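PDB 4K4K: putative cell adhesion protein from Bacteroides uniformis, which probably forms part of the tip of fimbriae, the filamentous cell-surface appendages that mediate cell adhesion and biofilm formation. Local coordinates for residues A[15-20]-A[133-138]; A[39-44]-A[87-92]; A[52-57]-A[71-76]. All coordinates share one frame; numbering follows the deposited sequence. Where two conformers were deposited one is given.

Contact 1: A[15-20]-A[133-138]; sequences LEATSG and VAFVFT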
# COMPACT_ATOMS: atom_id res chain seq x y z
N LEU A 15 18.99 -9.17 15.62
CA LEU A 15 18.54 -9.20 14.23
C LEU A 15 19.15 -8.01 13.45
O LEU A 15 19.15 -6.88 13.95
CB LEU A 15 17.00 -9.09 14.22
CG LEU A 15 16.34 -8.85 12.84
CD1 LEU A 15 16.51 -10.09 11.94
CD2 LEU A 15 14.87 -8.52 13.03
N GLU A 16 19.64 -8.27 12.23
CA GLU A 16 20.15 -7.20 11.36
C GLU A 16 19.16 -7.11 10.19
O GLU A 16 19.26 -7.87 9.22
CB GLU A 16 21.58 -7.47 10.89
CG GLU A 16 22.60 -7.50 12.02
CD GLU A 16 24.02 -7.86 11.64
OE1 GLU A 16 24.33 -7.90 10.43
OE2 GLU A 16 24.83 -8.09 12.57
N ALA A 17 18.19 -6.20 10.32
CA ALA A 17 17.11 -6.08 9.35
C ALA A 17 17.36 -5.03 8.31
O ALA A 17 17.73 -3.90 8.64
CB ALA A 17 15.79 -5.77 10.06
N THR A 18 17.06 -5.37 7.04
CA THR A 18 17.09 -4.47 5.88
C THR A 18 15.86 -4.73 5.00
O THR A 18 15.19 -5.74 5.17
CB THR A 18 18.37 -4.65 5.05
OG1 THR A 18 18.44 -6.01 4.61
CG2 THR A 18 19.63 -4.25 5.81
N SER A 19 15.55 -3.81 4.07
CA SER A 19 14.44 -3.98 3.13
C SER A 19 14.95 -4.46 1.74
O SER A 19 14.18 -4.46 0.76
CB SER A 19 13.67 -2.68 2.98
OG SER A 19 14.51 -1.69 2.41
N GLY A 20 16.22 -4.85 1.68
CA GLY A 20 16.87 -5.31 0.46
C GLY A 20 16.34 -6.63 -0.05
O GLY A 20 15.42 -6.66 -0.87
N VAL A 133 18.57 -10.36 7.82
CA VAL A 133 17.27 -10.68 7.21
C VAL A 133 16.93 -9.53 6.27
O VAL A 133 16.80 -8.38 6.73
CB VAL A 133 16.14 -10.94 8.24
CG1 VAL A 133 14.78 -11.12 7.56
CG2 VAL A 133 16.46 -12.13 9.15
N ALA A 134 16.75 -9.84 4.98
CA ALA A 134 16.36 -8.85 3.99
C ALA A 134 14.88 -9.02 3.72
O ALA A 134 14.47 -10.05 3.17
CB ALA A 134 17.19 -9.02 2.72
N PHE A 135 14.06 -8.09 4.22
CA PHE A 135 12.62 -8.14 4.04
C PHE A 135 12.24 -7.59 2.66
O PHE A 135 12.65 -6.49 2.31
CB PHE A 135 11.89 -7.37 5.15
CG PHE A 135 12.01 -8.01 6.52
CD1 PHE A 135 11.25 -9.14 6.84
CD2 PHE A 135 12.85 -7.49 7.48
CE1 PHE A 135 11.32 -9.71 8.12
CE2 PHE A 135 12.96 -8.09 8.75
CZ PHE A 135 12.16 -9.18 9.07
N VAL A 136 11.45 -8.33 1.90
CA VAL A 136 10.98 -7.87 0.60
C VAL A 136 9.49 -7.60 0.76
O VAL A 136 8.71 -8.53 0.94
CB VAL A 136 11.29 -8.90 -0.52
CG1 VAL A 136 10.69 -8.46 -1.86
CG2 VAL A 136 12.80 -9.13 -0.65
N PHE A 137 9.11 -6.34 0.75
CA PHE A 137 7.71 -5.94 0.96
C PHE A 137 6.92 -5.90 -0.33
O PHE A 137 7.44 -5.46 -1.36
CB PHE A 137 7.65 -4.57 1.63
CG PHE A 137 8.01 -4.58 3.11
CD1 PHE A 137 7.03 -4.79 4.06
CD2 PHE A 137 9.32 -4.38 3.53
CE1 PHE A 137 7.35 -4.79 5.43
CE2 PHE A 137 9.65 -4.42 4.90
CZ PHE A 137 8.66 -4.62 5.84
N THR A 138 5.66 -6.33 -0.26
CA THR A 138 4.71 -6.21 -1.39
C THR A 138 3.47 -5.49 -0.90
O THR A 138 3.08 -5.63 0.27
CB THR A 138 4.33 -7.57 -2.01
OG1 THR A 138 3.76 -8.37 -0.99
CG2 THR A 138 5.52 -8.32 -2.64
O HOH W 1 11.10 -4.22 0.12
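Leu15 has CG anti to the backbone N (chi1 170°), and from there its CD1 meets Val133 CG2, the methyl anti to its own carbonyl carbon; the two methyls meet tightly, at 3.5 Å. Phe135 has CG anti to its carbonyl carbon (chi1 -68°), and the edge of its ring receives Ala17 CB in plane at CE2, 3.9 Å away, while Val133 CG1 lies over one face toward the rim. Two neighbouring strands, 16-18 and the start of 132-150, run parallel here. Val133 N donates to Glu16 O, Thr18 N to Val133 O, and Phe135 N to Thr18 O, the last at 2.8 Å. On the sheet face of Thr18 and Ala134, Thr18 OG1 lies 3.8 Å from Ala134 CB. The pairing then ends: Ser19 O and Phe135 O, both acceptors, stand 3.0 Å apart, and a water bridges from Ser19 O to Phe137 N. Ser19 OG is held elsewhere, by Glu63 O and Trp32 NE1. The chemistry is thus divided: main-chain bonds, which ask little of the side chains, set the pairing, whereas Leu15, Ala17, Val133 and Phe135 bring an apolar face toward Ile40 of strand 37-44 and Phe86 of strand 84-90.

Contact 2: A[39-44]-A[87-92]; sequences GIYMLN and VAYYPY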
# COMPACT_ATOMS: atom_id res chain seq x y z
N GLY A 39 6.58 -3.42 11.73
CA GLY A 39 6.42 -4.33 12.86
C GLY A 39 7.04 -5.66 12.46
O GLY A 39 6.73 -6.17 11.38
N ILE A 40 7.94 -6.21 13.27
CA ILE A 40 8.59 -7.50 12.97
C ILE A 40 8.19 -8.51 14.00
O ILE A 40 8.11 -8.19 15.20
CB ILE A 40 10.15 -7.35 12.92
CG1 ILE A 40 10.59 -6.21 11.95
CG2 ILE A 40 10.85 -8.69 12.57
CD1 ILE A 40 12.14 -6.00 11.78
N TYR A 41 8.04 -9.76 13.53
CA TYR A 41 7.83 -10.93 14.40
C TYR A 41 8.90 -11.94 14.13
O TYR A 41 9.20 -12.23 12.95
CB TYR A 41 6.47 -11.61 14.13
CG TYR A 41 5.25 -10.79 14.50
CD1 TYR A 41 4.89 -9.67 13.75
CD2 TYR A 41 4.38 -11.23 15.49
CE1 TYR A 41 3.76 -8.93 14.07
CE2 TYR A 41 3.21 -10.52 15.79
CZ TYR A 41 2.90 -9.37 15.07
OH TYR A 41 1.76 -8.67 15.37
N MSE A 42 9.43 -12.53 15.20
CA MSE A 42 10.32 -13.69 15.10
C MSE A 42 9.46 -14.89 15.49
O MSE A 42 8.86 -14.88 16.57
CB MSE A 42 11.56 -13.56 16.00
CG MSE A 42 12.41 -14.81 15.97
SE MSE A 42 14.14 -14.51 16.87
CE MSE A 42 13.53 -14.47 18.61
N LEU A 43 9.40 -15.89 14.63
CA LEU A 43 8.51 -17.04 14.80
C LEU A 43 9.25 -18.34 14.99
O LEU A 43 10.24 -18.59 14.32
CB LEU A 43 7.57 -17.21 13.59
CG LEU A 43 6.76 -15.97 13.16
CD1 LEU A 43 6.02 -16.24 11.85
CD2 LEU A 43 5.76 -15.56 14.29
N ASN A 44 8.68 -19.20 15.83
CA ASN A 44 9.12 -20.58 16.02
C ASN A 44 7.92 -21.38 15.55
O ASN A 44 6.97 -21.55 16.31
CB ASN A 44 9.52 -20.86 17.45
CG ASN A 44 10.24 -22.19 17.58
OD1 ASN A 44 10.55 -22.85 16.59
ND2 ASN A 44 10.57 -22.58 18.80
N VAL A 87 8.73 -12.41 9.85
CA VAL A 87 7.72 -11.75 9.03
C VAL A 87 7.66 -10.29 9.47
O VAL A 87 8.06 -9.97 10.59
CB VAL A 87 6.31 -12.42 9.08
CG1 VAL A 87 6.35 -13.84 8.53
CG2 VAL A 87 5.72 -12.40 10.50
N ALA A 88 7.14 -9.42 8.60
CA ALA A 88 7.01 -8.00 8.92
C ALA A 88 5.88 -7.39 8.14
O ALA A 88 5.43 -7.94 7.13
CB ALA A 88 8.32 -7.24 8.62
N TYR A 89 5.44 -6.21 8.58
CA TYR A 89 4.40 -5.47 7.87
C TYR A 89 4.66 -3.98 8.02
O TYR A 89 5.39 -3.54 8.92
CB TYR A 89 2.97 -5.84 8.37
CG TYR A 89 2.68 -5.25 9.73
CD1 TYR A 89 3.20 -5.82 10.89
CD2 TYR A 89 1.98 -4.04 9.86
CE1 TYR A 89 3.01 -5.23 12.14
CE2 TYR A 89 1.81 -3.43 11.10
CZ TYR A 89 2.35 -4.01 12.24
OH TYR A 89 2.17 -3.40 13.46
N TYR A 90 4.05 -3.21 7.14
CA TYR A 90 4.12 -1.75 7.13
C TYR A 90 2.70 -1.25 6.85
O TYR A 90 2.03 -1.84 6.01
CB TYR A 90 5.10 -1.29 6.01
CG TYR A 90 5.02 0.20 5.72
CD1 TYR A 90 5.77 1.11 6.46
CD2 TYR A 90 4.10 0.70 4.80
CE1 TYR A 90 5.62 2.49 6.28
CE2 TYR A 90 3.98 2.08 4.57
CZ TYR A 90 4.75 2.97 5.31
OH TYR A 90 4.62 4.32 5.14
N PRO A 91 2.24 -0.13 7.43
CA PRO A 91 2.92 0.68 8.46
C PRO A 91 2.65 0.15 9.85
O PRO A 91 1.54 -0.30 10.17
CB PRO A 91 2.30 2.08 8.25
CG PRO A 91 0.87 1.76 7.83
CD PRO A 91 0.93 0.44 7.06
N TYR A 92 3.69 0.17 10.68
CA TYR A 92 3.60 -0.28 12.06
C TYR A 92 2.42 0.36 12.79
O TYR A 92 2.16 1.56 12.62
CB TYR A 92 4.90 0.10 12.79
CG TYR A 92 4.85 -0.12 14.28
CD1 TYR A 92 5.06 -1.38 14.83
CD2 TYR A 92 4.58 0.94 15.15
CE1 TYR A 92 5.03 -1.58 16.21
CE2 TYR A 92 4.53 0.75 16.53
CZ TYR A 92 4.77 -0.51 17.06
OH TYR A 92 4.74 -0.69 18.42
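Val87 CG2 lies at the apolar centre, 3.8 Å from Tyr41 CB and 4.1 Å from Leu43 CD1, with the Leu43 and Val87 side chains crossing at about a right angle. The motif is an antiparallel strand pair in a fimbrillin-like protein, whose family belongs to the transthyretin clan. On the reverse face, Ile40 and Ala88 form the non-hydrogen-bonded pair, CG1 facing CB at 4.2 Å. Two hydrogen-bonded pairs flank it. Tyr41 N donates to Val87 O at 2.9 Å and Val87 N returns a bond to Tyr41 O; Gly39 and Tyr89 exchange bonds likewise, N to O in both directions. Gly39, having no side chain, lets the Tyr89 ring lie close over its backbone. Tyr89 CG sits between its own N and carbonyl carbon (chi1 73°), and the ring end comes nearer to strand 37-44, CE1 within 3.6 Å of Gly39 CA. Gly39 N stands over a face of that ring, toward the rim, while Gly39 CA meets the edge of the Tyr92 ring in plane. At the polar ends of the tyrosines, Tyr41 OH bonds to Asn100 OD1 and Tyr92 OH to Glu94 OE1, while Tyr89 OH is gripped twice, by Asn53 OD1 and the backbone N of Arg93.

Contact 3: A[52-57]-A[71-76]; sequences GNRKYT and EGQTIY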
# COMPACT_ATOMS: atom_id res chain seq x y z
N GLY A 52 5.56 -10.05 20.10
CA GLY A 52 5.45 -9.88 18.65
C GLY A 52 5.40 -8.41 18.29
O GLY A 52 5.45 -7.55 19.18
N ASN A 53 5.24 -8.11 16.99
CA ASN A 53 5.03 -6.73 16.55
C ASN A 53 6.08 -5.75 17.12
O ASN A 53 5.74 -4.69 17.69
CB ASN A 53 3.60 -6.27 16.96
CG ASN A 53 3.20 -4.96 16.32
OD1 ASN A 53 3.64 -4.63 15.21
ND2 ASN A 53 2.37 -4.18 17.01
N ARG A 54 7.36 -6.13 16.97
CA ARG A 54 8.49 -5.34 17.44
C ARG A 54 8.68 -4.13 16.52
O ARG A 54 8.79 -4.30 15.31
CB ARG A 54 9.75 -6.21 17.49
CG ARG A 54 9.62 -7.45 18.37
CD ARG A 54 9.90 -7.16 19.83
NE ARG A 54 9.89 -8.38 20.65
CZ ARG A 54 10.96 -8.92 21.22
NH1 ARG A 54 12.16 -8.35 21.09
NH2 ARG A 54 10.85 -10.01 21.96
N LYS A 55 8.72 -2.91 17.08
CA LYS A 55 8.86 -1.71 16.27
C LYS A 55 10.28 -1.49 15.79
O LYS A 55 11.20 -1.39 16.59
CB LYS A 55 8.39 -0.48 17.07
CG LYS A 55 8.36 0.81 16.24
CD LYS A 55 8.06 2.03 17.11
CE LYS A 55 7.80 3.25 16.28
NZ LYS A 55 7.41 4.40 17.15
N TYR A 56 10.44 -1.39 14.46
CA TYR A 56 11.72 -1.11 13.80
C TYR A 56 11.51 0.09 12.89
O TYR A 56 10.48 0.16 12.21
CB TYR A 56 12.20 -2.32 13.00
CG TYR A 56 12.97 -3.32 13.82
CD1 TYR A 56 12.35 -4.07 14.83
CD2 TYR A 56 14.31 -3.58 13.55
CE1 TYR A 56 13.07 -4.98 15.60
CE2 TYR A 56 15.04 -4.51 14.30
CZ TYR A 56 14.41 -5.23 15.30
OH TYR A 56 15.15 -6.09 16.07
N THR A 57 12.47 1.01 12.85
CA THR A 57 12.32 2.19 11.99
C THR A 57 13.49 2.33 11.06
O THR A 57 14.55 1.80 11.32
CB THR A 57 12.18 3.50 12.81
OG1 THR A 57 13.40 3.76 13.51
CG2 THR A 57 11.01 3.48 13.76
N GLU A 71 13.89 1.55 21.02
CA GLU A 71 14.47 1.13 22.30
C GLU A 71 13.60 0.12 23.04
O GLU A 71 12.38 0.31 23.10
CB GLU A 71 14.75 2.34 23.18
CG GLU A 71 15.84 1.98 24.17
CD GLU A 71 16.26 3.09 25.11
OE1 GLU A 71 15.78 4.24 24.97
OE2 GLU A 71 17.07 2.78 26.02
N GLY A 72 14.23 -0.95 23.51
CA GLY A 72 13.58 -2.06 24.21
C GLY A 72 12.83 -3.03 23.30
O GLY A 72 12.16 -3.95 23.81
N GLN A 73 12.93 -2.87 21.95
CA GLN A 73 12.22 -3.68 20.95
C GLN A 73 13.15 -4.66 20.21
O GLN A 73 12.68 -5.43 19.38
CB GLN A 73 11.54 -2.75 19.91
CG GLN A 73 10.48 -1.79 20.49
CD GLN A 73 9.23 -2.52 20.93
OE1 GLN A 73 8.51 -3.11 20.13
NE2 GLN A 73 8.97 -2.51 22.23
N THR A 74 14.47 -4.59 20.48
CA THR A 74 15.45 -5.42 19.77
C THR A 74 15.11 -6.92 19.86
O THR A 74 14.87 -7.49 20.95
CB THR A 74 16.89 -5.16 20.28
OG1 THR A 74 17.19 -3.78 20.18
CG2 THR A 74 17.94 -5.91 19.48
N ILE A 75 15.10 -7.57 18.69
CA ILE A 75 14.93 -9.00 18.58
C ILE A 75 16.31 -9.64 18.61
O ILE A 75 17.19 -9.25 17.82
CB ILE A 75 14.17 -9.39 17.29
CG1 ILE A 75 12.70 -8.94 17.34
CG2 ILE A 75 14.28 -10.93 17.06
CD1 ILE A 75 12.03 -8.94 15.92
N TYR A 76 16.49 -10.61 19.51
CA TYR A 76 17.75 -11.37 19.61
C TYR A 76 17.54 -12.79 19.19
O TYR A 76 16.53 -13.40 19.57
CB TYR A 76 18.31 -11.36 21.04
CG TYR A 76 18.73 -9.99 21.49
CD1 TYR A 76 19.99 -9.48 21.18
CD2 TYR A 76 17.85 -9.17 22.20
CE1 TYR A 76 20.37 -8.19 21.57
CE2 TYR A 76 18.21 -7.88 22.58
CZ TYR A 76 19.48 -7.41 22.29
OH TYR A 76 19.81 -6.13 22.68
O HOH W 2 5.55 -2.87 19.72
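Gln73 OE1 is gripped by two donors: Lys55 N at 3.1 Å and a water at 3.0 Å. The hydrogen bond from Lys55 N arrives on a lone pair, in the plane of the carboxamide, with a C=O...N angle of 125°. Another hydrogen of the same water goes to Asn53 O, 2.7 Å away, so the glutamine is linked to two backbone positions of 52-57, one directly and one through solvent. Gln73 and Arg54 were each deposited in two conformers, and these details belong to the one described.

A second polar link comes from Tyr56, which reaches across to the other segment with its phenol. Ile75 N donates to Tyr56 OH at 3.0 Å in a nearly straight bond (170°). Tyr56 CE1 also packs against Ile75 CD1 at 4.1 Å, the two side chains passing each other at a slant.

Arg54 is bent at chi2 (-84°), which folds CD back to within 3.3 Å of Gln73 O. Its CG touches Ile75 CG1 at 3.6 Å, while the guanidinium brings its edge to the main chain beyond: NH1 makes a weak bond to Gln73 O, at 3.4 Å. NE is occupied by Asn51 O. The arginine therefore serves as aliphatic packing near the backbone and as a polar donor farther out.

In the fold, the contact lashes a loop without regular structure to strand 47-57. Asn53 and Arg54 both face Ile40, making a G1 beta bulge against strand 37-44, and Ile75 extends over that strand to touch Ile40 and Met42. Tyr56 and Thr74 both rest on Ala69 of strand 68-69, from which the loop departs, and the Ile75 backbone is hydrogen-bonded to that of Leu15.

In the fold
All three contacts lie on one side of the chain's centre; contact 2 includes strand 37-44, and side chains of contacts 1 and 3 pack on it. Contact 2, a regular antiparallel pairing, is the buried member, with seven of its eight touching residues buried; contact 3 has two of seven buried and none exposed, and contact 1 mixes buried with exposed residues. Contact 1 joins parallel strands distant in sequence, contact 3 a strand and a nearby loop. Ile40 brings them together: its CD1 packs on Phe135 CE2 and Leu15 CD2, and its carbonyl takes the Arg54 N-H. Backbone bonds dominate contacts 1 and 2, whereas in contact 3 side-chain oxygens accept backbone N-H groups.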